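Local structure of alpha-actinin-like protein 1 (Schizosaccharomyces pombe, 5BVR) at residues Arg67-Arg70 and Leu71-Val74; Thr89-Gly92 and Pro93-Val97. The protein binds actin and takes part in forming and organising the actin ring for cytokinesis and septation, this chain being its actin-binding domain of two calponin homology repeats. All coordinates share one frame; numbering follows the deposited sequence.

Interaction 1: Arg67-Arg70 and Leu71-Val74; sequences RVHR and LENV
Arg67 O accepts the backbone N-H of Leu71 at 3.0 Å in a nearly straight bond, 176° at the hydrogen, and three more i to i+4 bonds follow. Glu72 N gives its proton to Val68 O, Asn73 N to His69 O, and Val74 N to Arg70 O at 2.9 Å. All four carbonyls of 67-70 are therefore taken by the amides of 71-74.

The side chains work on top of this. Glu72 has CG set beside its own backbone N, opposite the carbonyl carbon (chi1 -77°), and extends beyond it alongside His69, pointing the same way. Its OE1 meets the imidazole at the edge, in the ring plane, 3.3 Å from His69 CD2, with the carboxylate turned 69° from the ring. This is a C-H contact rather than a salt bridge: His69 NE2 stays 4.3 Å from Glu72 OE1. On one face of the same ring sits Val68 CG1, over the centre. On another side of the turn, Leu71 CD1 comes 4.0 Å from Arg67 CG, methyl against the aliphatic part of the arginine.

The polar ends find their partners beyond these eight residues. Asn61 ND2 donates to both Glu72 OE1 and His69 O; with the Asn73 amide, His69 O thus takes two donors. The buried Asn73 ND2 donates to the carbonyls of Asn61 and Asp41. Arg70 NH1 bonds the carbonyls of Pro64 and Arg65, while Arg67 NH1 reaches forward in the chain to a salt bridge with Asp98.

The i to i+4 bonds are those of an alpha-helix, here the first turns of helix 67-83 in the first calponin homology domain, with side chains fastening it to Asn61, Pro64 and Arg65 of the loop before it.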
loop_
_atom_site.group_PDB
_atom_site.type_symbol
_atom_site.label_atom_id
_atom_site.label_comp_id
_atom_site.label_asym_id
_atom_site.label_seq_id
_atom_site.Cartn_x
_atom_site.Cartn_y
_atom_site.Cartn_z
ATOM N N ARG A 67 -28.928 -2.966 11.170
ATOM C CA ARG A 67 -27.930 -1.931 11.450
ATOM C C ARG A 67 -27.195 -2.154 12.779
ATOM O O ARG A 67 -25.974 -1.944 12.831
ATOM C CB ARG A 67 -28.553 -0.535 11.412
ATOM C CG ARG A 67 -27.561 0.605 11.581
ATOM C CD ARG A 67 -28.245 1.972 11.507
ATOM N NE ARG A 67 -27.300 3.071 11.687
ATOM C CZ ARG A 67 -26.550 3.602 10.717
ATOM N NH1 ARG A 67 -26.645 3.160 9.465
ATOM N NH2 ARG A 67 -25.743 4.601 11.011
ATOM N N VAL A 68 -27.891 -2.608 13.821
ATOM C CA VAL A 68 -27.255 -2.789 15.121
ATOM C C VAL A 68 -26.053 -3.742 15.019
ATOM O O VAL A 68 -25.040 -3.553 15.680
ATOM C CB VAL A 68 -28.271 -3.283 16.202
ATOM C CG1 VAL A 68 -28.901 -4.605 15.811
ATOM C CG2 VAL A 68 -27.611 -3.394 17.566
ATOM N N HIS A 69 -26.173 -4.752 14.173
ATOM C CA HIS A 69 -25.119 -5.762 14.047
ATOM C C HIS A 69 -23.965 -5.290 13.184
ATOM O O HIS A 69 -22.833 -5.710 13.391
ATOM C CB HIS A 69 -25.722 -7.057 13.542
ATOM C CG HIS A 69 -26.671 -7.655 14.531
ATOM N ND1 HIS A 69 -27.915 -8.140 14.193
ATOM C CD2 HIS A 69 -26.565 -7.787 15.873
ATOM C CE1 HIS A 69 -28.526 -8.573 15.283
ATOM N NE2 HIS A 69 -27.729 -8.369 16.318
ATOM N N ARG A 70 -24.235 -4.392 12.242
ATOM C CA ARG A 70 -23.158 -3.797 11.458
ATOM C C ARG A 70 -22.353 -2.887 12.361
ATOM O O ARG A 70 -21.122 -2.902 12.336
ATOM C CB ARG A 70 -23.723 -3.041 10.242
ATOM C CG ARG A 70 -24.459 -3.966 9.263
ATOM C CD ARG A 70 -24.776 -3.343 7.897
ATOM N NE ARG A 70 -25.779 -2.293 7.948
ATOM C CZ ARG A 70 -27.093 -2.499 7.877
ATOM N NH1 ARG A 70 -27.580 -3.731 7.772
ATOM N NH2 ARG A 70 -27.927 -1.464 7.921
ATOM N N LEU A 71 -23.034 -2.072 13.156
ATOM C CA LEU A 71 -22.350 -1.235 14.116
ATOM C C LEU A 71 -21.528 -2.080 15.093
ATOM O O LEU A 71 -20.387 -1.743 15.380
ATOM C CB LEU A 71 -23.328 -0.346 14.876
ATOM C CG LEU A 71 -23.987 0.759 14.038
ATOM C CD1 LEU A 71 -25.192 1.323 14.781
ATOM C CD2 LEU A 71 -23.018 1.885 13.700
ATOM N N GLU A 72 -22.078 -3.197 15.560
ATOM C CA GLU A 72 -21.336 -4.069 16.467
ATOM C C GLU A 72 -20.047 -4.560 15.821
ATOM O O GLU A 72 -18.979 -4.546 16.451
ATOM C CB GLU A 72 -22.181 -5.280 16.898
ATOM C CG GLU A 72 -23.225 -5.003 17.948
ATOM C CD GLU A 72 -24.076 -6.228 18.227
ATOM O OE1 GLU A 72 -23.792 -7.301 17.655
ATOM O OE2 GLU A 72 -25.036 -6.106 19.002
ATOM N N ASN A 73 -20.150 -5.009 14.572
ATOM C CA ASN A 73 -18.976 -5.497 13.850
ATOM C C ASN A 73 -17.938 -4.406 13.691
ATOM O O ASN A 73 -16.763 -4.616 13.967
ATOM C CB ASN A 73 -19.315 -6.061 12.461
ATOM C CG ASN A 73 -20.008 -7.420 12.515
ATOM O OD1 ASN A 73 -20.075 -8.068 13.561
ATOM N ND2 ASN A 73 -20.490 -7.864 11.373
ATOM N N VAL A 74 -18.366 -3.231 13.256
ATOM C CA VAL A 74 -17.404 -2.179 13.032
ATOM C C VAL A 74 -16.756 -1.747 14.355
ATOM O O VAL A 74 -15.548 -1.484 14.407
ATOM C CB VAL A 74 -18.056 -0.985 12.309
ATOM C CG1 VAL A 74 -17.097 0.168 12.235
ATOM C CG2 VAL A 74 -18.476 -1.376 10.914
#

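Interaction 2: Thr89-Gly92 and Pro93-Val97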
loop_
_atom_site.group_PDB
_atom_site.type_symbol
_atom_site.label_atom_id
_atom_site.label_comp_id
_atom_site.label_asym_id
_atom_site.label_seq_id
_atom_site.Cartn_x
_atom_site.Cartn_y
_atom_site.Cartn_z
ATOM N N THR A 89 -8.648 8.951 15.462
ATOM C CA THR A 89 -9.010 10.349 15.556
ATOM C C THR A 89 -10.255 10.634 14.729
ATOM O O THR A 89 -10.241 10.535 13.503
ATOM C CB THR A 89 -7.845 11.263 15.089
ATOM O OG1 THR A 89 -8.303 12.616 14.984
ATOM C CG2 THR A 89 -7.279 10.818 13.731
ATOM N N ASN A 90 -11.338 10.966 15.421
ATOM C CA ASN A 90 -12.545 11.444 14.766
ATOM C C ASN A 90 -13.188 10.411 13.830
ATOM O O ASN A 90 -13.737 10.770 12.795
ATOM C CB ASN A 90 -12.258 12.749 13.997
ATOM C CG ASN A 90 -12.094 13.952 14.914
ATOM O OD1 ASN A 90 -11.828 13.814 16.110
ATOM N ND2 ASN A 90 -12.261 15.145 14.350
ATOM N N ILE A 91 -13.126 9.132 14.194
ATOM C CA ILE A 91 -13.895 8.118 13.476
ATOM C C ILE A 91 -14.673 7.244 14.455
ATOM O O ILE A 91 -14.153 6.829 15.487
ATOM C CB ILE A 91 -13.015 7.248 12.543
ATOM C CG1 ILE A 91 -13.896 6.465 11.566
ATOM C CG2 ILE A 91 -12.089 6.347 13.342
ATOM C CD1 ILE A 91 -13.143 5.865 10.398
ATOM N N GLY A 92 -15.930 6.970 14.131
ATOM C CA GLY A 92 -16.740 6.090 14.949
ATOM C C GLY A 92 -17.414 5.101 14.031
ATOM O O GLY A 92 -17.339 5.234 12.822
ATOM N N PRO A 93 -18.070 4.093 14.602
ATOM C CA PRO A 93 -18.644 3.018 13.784
ATOM C C PRO A 93 -19.606 3.487 12.692
ATOM O O PRO A 93 -19.590 2.924 11.601
ATOM C CB PRO A 93 -19.359 2.149 14.818
ATOM C CG PRO A 93 -18.529 2.334 16.035
ATOM C CD PRO A 93 -18.154 3.788 16.041
ATOM N N ALA A 94 -20.443 4.476 12.991
ATOM C CA ALA A 94 -21.419 4.930 12.016
ATOM C C ALA A 94 -20.739 5.566 10.802
ATOM O O ALA A 94 -21.284 5.519 9.690
ATOM C CB ALA A 94 -22.423 5.906 12.651
ATOM N N ASP A 95 -19.544 6.125 10.989
ATOM C CA ASP A 95 -18.828 6.710 9.860
ATOM C C ASP A 95 -18.493 5.650 8.819
ATOM O O ASP A 95 -18.442 5.922 7.609
ATOM C CB ASP A 95 -17.549 7.389 10.334
ATOM C CG ASP A 95 -17.816 8.566 11.257
ATOM O OD1 ASP A 95 -18.702 9.398 10.925
ATOM O OD2 ASP A 95 -17.147 8.658 12.305
ATOM N N ILE A 96 -18.227 4.433 9.289
ATOM C CA ILE A 96 -17.922 3.327 8.399
ATOM C C ILE A 96 -19.209 2.708 7.849
ATOM O O ILE A 96 -19.331 2.491 6.647
ATOM C CB ILE A 96 -17.005 2.283 9.086
ATOM C CG1 ILE A 96 -15.675 2.953 9.478
ATOM C CG2 ILE A 96 -16.763 1.110 8.179
ATOM C CD1 ILE A 96 -14.823 2.143 10.409
ATOM N N VAL A 97 -20.169 2.436 8.734
ATOM C CA VAL A 97 -21.449 1.865 8.315
ATOM C C VAL A 97 -22.104 2.736 7.238
ATOM O O VAL A 97 -22.650 2.203 6.271
ATOM C CB VAL A 97 -22.397 1.640 9.515
ATOM C CG1 VAL A 97 -23.809 1.201 9.056
ATOM C CG2 VAL A 97 -21.783 0.627 10.469
#
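A loop-to-helix junction in the actin-binding region of the first calponin homology domain brings Thr89-Gly92 into the short helix 93-97, and an aspartate in the first turn reaches back to hold the incoming chain. Asp95 is that residue. Its OD2 accepts the backbone N-H of Gly92 at 2.8 Å with an angle of 156° at the hydrogen, the proton arriving on the anti side of the oxygen, 20° out of the carboxylate plane. The side chain can do this because CG sits next to the backbone N of Asp95 and opposite its carbonyl carbon (chi1 -64°), which turns the carboxylate back over the loop.

A second, weaker bond runs through the carbonyl of Gly92. Asp95 N donates to Gly92 O at 3.0 Å, but the bond is bent. The two residues thus exchange bonds in both directions, side chain to backbone and backbone to backbone, and both polar atoms of the glycine have a partner, the oxygen only a weak one. Replacing Asp95 with an alanine would probably leave the Gly92 N-H without this acceptor and the loop freer to shift against the helix.

Beyond the junction, Val97 N bonds Pro93 O at 3.0 Å and closes a helical turn. Ile91 packs on the same turn from the loop: its CG1 lies 4.0 Å from Asp95 CB, so the aspartate stem has an apolar neighbour, and Leu103 of helix 101-117 touches both residues. Further out, the side chain of Ile91 crosses that of Ile96, its terminal CD1 4.0 Å from Ile96 CG1.

Interactions 1 and 2 come in series along the chain, on helix 67-83 and then on helix 93-97 with the loop before it, all within the first calponin homology domain; their centres are about 12 Å apart. They also meet directly. Val74 CG1 packs 3.5 Å from Ile96 CD1, Leu71 CD2 lies 3.7 Å from Val97 CG2, and the guanidinium atom Arg67 NH1 rests on Val97 CG1. One side of the opening turns of helix 67-83 is thus a largely apolar seat for helix 93-97, edged by the Arg67 guanidinium, which places this short helix of the actin-binding region against the longer one.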